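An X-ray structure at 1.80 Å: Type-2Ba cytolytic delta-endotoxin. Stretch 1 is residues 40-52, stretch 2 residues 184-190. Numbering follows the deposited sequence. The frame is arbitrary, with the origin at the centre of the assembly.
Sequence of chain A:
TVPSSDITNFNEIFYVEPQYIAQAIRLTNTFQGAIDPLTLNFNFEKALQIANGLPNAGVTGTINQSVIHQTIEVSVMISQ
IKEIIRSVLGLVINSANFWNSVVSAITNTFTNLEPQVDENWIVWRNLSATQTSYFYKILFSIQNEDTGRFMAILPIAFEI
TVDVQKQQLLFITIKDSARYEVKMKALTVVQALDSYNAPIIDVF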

# COMPACT_ATOMS: atom_id res chain seq x y z
N LEU A 40 15.19 1.89 0.94
CA LEU A 40 13.88 2.08 1.58
C LEU A 40 12.78 1.41 0.80
O LEU A 40 11.60 1.75 0.97
CB LEU A 40 13.57 3.56 1.80
CG LEU A 40 14.62 4.29 2.63
CD1 LEU A 40 14.30 5.76 2.67
CD2 LEU A 40 14.65 3.69 4.04
N ASN A 41 13.15 0.47 -0.07
CA ASN A 41 12.15 -0.35 -0.73
C ASN A 41 11.57 -1.35 0.29
O ASN A 41 12.13 -1.54 1.38
CB ASN A 41 12.75 -1.08 -1.94
CG ASN A 41 11.69 -1.51 -2.99
OD1 ASN A 41 10.50 -1.18 -2.90
ND2 ASN A 41 12.14 -2.25 -4.00
N PHE A 42 10.45 -1.95 -0.08
CA PHE A 42 9.80 -3.01 0.68
C PHE A 42 10.34 -4.34 0.16
O PHE A 42 10.40 -4.57 -1.06
CB PHE A 42 8.30 -2.89 0.45
CG PHE A 42 7.45 -3.92 1.16
CD1 PHE A 42 7.13 -3.79 2.50
CD2 PHE A 42 6.94 -5.00 0.44
CE1 PHE A 42 6.30 -4.75 3.14
CE2 PHE A 42 6.14 -5.95 1.07
CZ PHE A 42 5.82 -5.81 2.42
N ASN A 43 10.78 -5.19 1.08
CA ASN A 43 11.31 -6.49 0.73
C ASN A 43 10.24 -7.56 0.96
O ASN A 43 9.89 -7.88 2.11
CB ASN A 43 12.61 -6.76 1.52
CG ASN A 43 13.35 -8.00 1.03
OD1 ASN A 43 12.83 -9.10 1.06
ND2 ASN A 43 14.60 -7.82 0.62
N PHE A 44 9.71 -8.09 -0.13
CA PHE A 44 8.64 -9.11 -0.10
C PHE A 44 9.05 -10.37 0.66
O PHE A 44 8.28 -10.92 1.49
CB PHE A 44 8.26 -9.47 -1.55
CG PHE A 44 7.06 -10.37 -1.67
CD1 PHE A 44 5.81 -9.96 -1.22
CD2 PHE A 44 7.18 -11.62 -2.29
CE1 PHE A 44 4.70 -10.78 -1.36
CE2 PHE A 44 6.11 -12.45 -2.43
CZ PHE A 44 4.84 -12.03 -1.97
N GLU A 45 10.27 -10.84 0.38
CA GLU A 45 10.78 -12.05 1.00
C GLU A 45 10.83 -11.84 2.51
O GLU A 45 10.41 -12.70 3.27
CB GLU A 45 12.17 -12.37 0.46
CG GLU A 45 12.86 -13.53 1.19
CD GLU A 45 14.35 -13.68 0.85
OE1 GLU A 45 14.88 -12.89 0.05
OE2 GLU A 45 15.00 -14.60 1.41
N LYS A 46 11.37 -10.69 2.93
CA LYS A 46 11.44 -10.38 4.37
C LYS A 46 10.06 -10.23 5.00
O LYS A 46 9.83 -10.68 6.14
CB LYS A 46 12.30 -9.12 4.59
CG LYS A 46 12.41 -8.68 6.07
CD LYS A 46 13.37 -9.55 6.86
CE LYS A 46 13.49 -9.07 8.31
NZ LYS A 46 14.25 -10.05 9.12
N ALA A 47 9.14 -9.57 4.29
CA ALA A 47 7.77 -9.43 4.79
C ALA A 47 7.13 -10.80 5.00
O ALA A 47 6.46 -11.03 6.00
CB ALA A 47 6.92 -8.55 3.86
N LEU A 48 7.35 -11.73 4.07
CA LEU A 48 6.88 -13.09 4.26
C LEU A 48 7.56 -13.83 5.42
O LEU A 48 6.91 -14.58 6.14
CB LEU A 48 6.98 -13.90 2.96
CG LEU A 48 5.90 -13.54 1.93
CD1 LEU A 48 6.19 -14.23 0.63
CD2 LEU A 48 4.52 -13.99 2.45
N GLN A 49 8.85 -13.61 5.62
CA GLN A 49 9.53 -14.18 6.80
C GLN A 49 8.87 -13.65 8.08
O GLN A 49 8.58 -14.41 9.00
CB GLN A 49 11.01 -13.83 6.79
CG GLN A 49 11.82 -14.45 5.65
CD GLN A 49 11.92 -15.98 5.73
OE1 GLN A 49 12.28 -16.54 6.77
NE2 GLN A 49 11.59 -16.64 4.65
N ILE A 50 8.62 -12.35 8.12
CA ILE A 50 7.99 -11.72 9.28
C ILE A 50 6.59 -12.31 9.55
O ILE A 50 6.28 -12.71 10.67
CB ILE A 50 7.94 -10.19 9.13
CG1 ILE A 50 9.35 -9.59 9.27
CG2 ILE A 50 6.97 -9.57 10.13
CD1 ILE A 50 9.47 -8.12 8.82
N ALA A 51 5.77 -12.38 8.50
CA ALA A 51 4.46 -13.01 8.57
C ALA A 51 4.54 -14.44 9.13
O ALA A 51 3.76 -14.81 10.01
CB ALA A 51 3.75 -12.96 7.23
N ASN A 52 5.52 -15.21 8.65
CA ASN A 52 5.77 -16.58 9.12
C ASN A 52 6.07 -16.67 10.61
O ASN A 52 5.78 -17.70 11.25
CB ASN A 52 6.96 -17.22 8.37
CG ASN A 52 7.01 -18.74 8.54
OD1 ASN A 52 6.01 -19.42 8.35
ND2 ASN A 52 8.20 -19.28 8.87
N MET A 184 3.84 -4.04 -7.86
CA MET A 184 3.18 -4.10 -6.58
C MET A 184 3.69 -5.29 -5.79
O MET A 184 3.76 -6.39 -6.32
CB MET A 184 1.69 -4.29 -6.83
CG MET A 184 0.83 -4.18 -5.61
SD MET A 184 -0.86 -4.12 -6.21
CE MET A 184 -1.76 -4.11 -4.66
N LYS A 185 3.99 -5.06 -4.52
CA LYS A 185 4.33 -6.11 -3.58
C LYS A 185 3.42 -5.92 -2.37
O LYS A 185 3.40 -4.86 -1.75
CB LYS A 185 5.79 -5.98 -3.13
CG LYS A 185 6.81 -6.23 -4.23
CD LYS A 185 8.19 -5.78 -3.80
CE LYS A 185 9.26 -6.29 -4.76
NZ LYS A 185 10.57 -5.73 -4.34
N ALA A 186 2.66 -6.96 -2.05
CA ALA A 186 1.70 -6.84 -0.96
C ALA A 186 1.43 -8.23 -0.36
O ALA A 186 1.59 -9.27 -1.02
CB ALA A 186 0.39 -6.22 -1.48
N LEU A 187 1.04 -8.23 0.91
CA LEU A 187 0.52 -9.45 1.52
C LEU A 187 -0.55 -9.07 2.52
O LEU A 187 -0.51 -7.97 3.09
CB LEU A 187 1.65 -10.25 2.20
CG LEU A 187 2.29 -9.76 3.53
CD1 LEU A 187 1.36 -9.86 4.73
CD2 LEU A 187 3.53 -10.61 3.83
N THR A 188 -1.51 -9.97 2.76
CA THR A 188 -2.45 -9.78 3.85
C THR A 188 -2.18 -10.88 4.86
O THR A 188 -2.18 -12.06 4.49
CB THR A 188 -3.91 -9.89 3.39
OG1 THR A 188 -4.13 -8.98 2.30
CG2 THR A 188 -4.82 -9.53 4.52
N VAL A 189 -1.95 -10.48 6.11
CA VAL A 189 -1.82 -11.43 7.21
C VAL A 189 -2.93 -11.18 8.23
O VAL A 189 -3.20 -10.02 8.62
CB VAL A 189 -0.39 -11.38 7.85
CG1 VAL A 189 -0.11 -10.01 8.45
CG2 VAL A 189 -0.24 -12.47 8.96
N VAL A 190 -3.61 -12.24 8.64
CA VAL A 190 -4.60 -12.12 9.70
C VAL A 190 -4.02 -12.74 10.98
O VAL A 190 -3.35 -13.79 10.92
CB VAL A 190 -5.96 -12.74 9.33
CG1 VAL A 190 -6.55 -12.02 8.10
CG2 VAL A 190 -5.84 -14.27 9.05
O HOH W 1 11.16 -8.16 -2.56

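A helix laid along a strand packs closely when small residues on the helix leave room for larger ones on the strand, and this toxin offers a compact example. Helix 44-52 and strand 184-190 run nearly parallel, 6° apart, with axes approaching to 9.1 Å. Alternate strand residues, Lys185, Leu187 and Val189, point toward the helix. The central bump is Leu187, whose CD2 fits a shallow hollow lined by Ala47, Leu48 and Ala51: it lies 4.0 Å from Ala47 CB, 3.8 Å from Leu48 CD2 and 4.1 Å from Ala51 CB. The two alanines project only a methyl toward the strand, while Leu48 leaves its backbone sideways and brings its tip nearer. Farther along, Ala51 CB also meets Val189 CG2 at 4.4 Å.

Around the start of the helix the fit changes character. Lys185 lays its extended chain alongside Phe42 and Phe44, with its CB 3.9 Å from Phe42 CD2, at the ring edge. Its amino end then reaches polar partners: NZ donates a weak hydrogen bond to Phe42 O (3.5 Å), and a water bridges Lys185 NZ (3.1 Å) to Phe44 N (2.8 Å), an amide in the first turn. The Phe44 ring turns its edge to the strand backbone, CE1 lying 3.5 Å from Ala186 O.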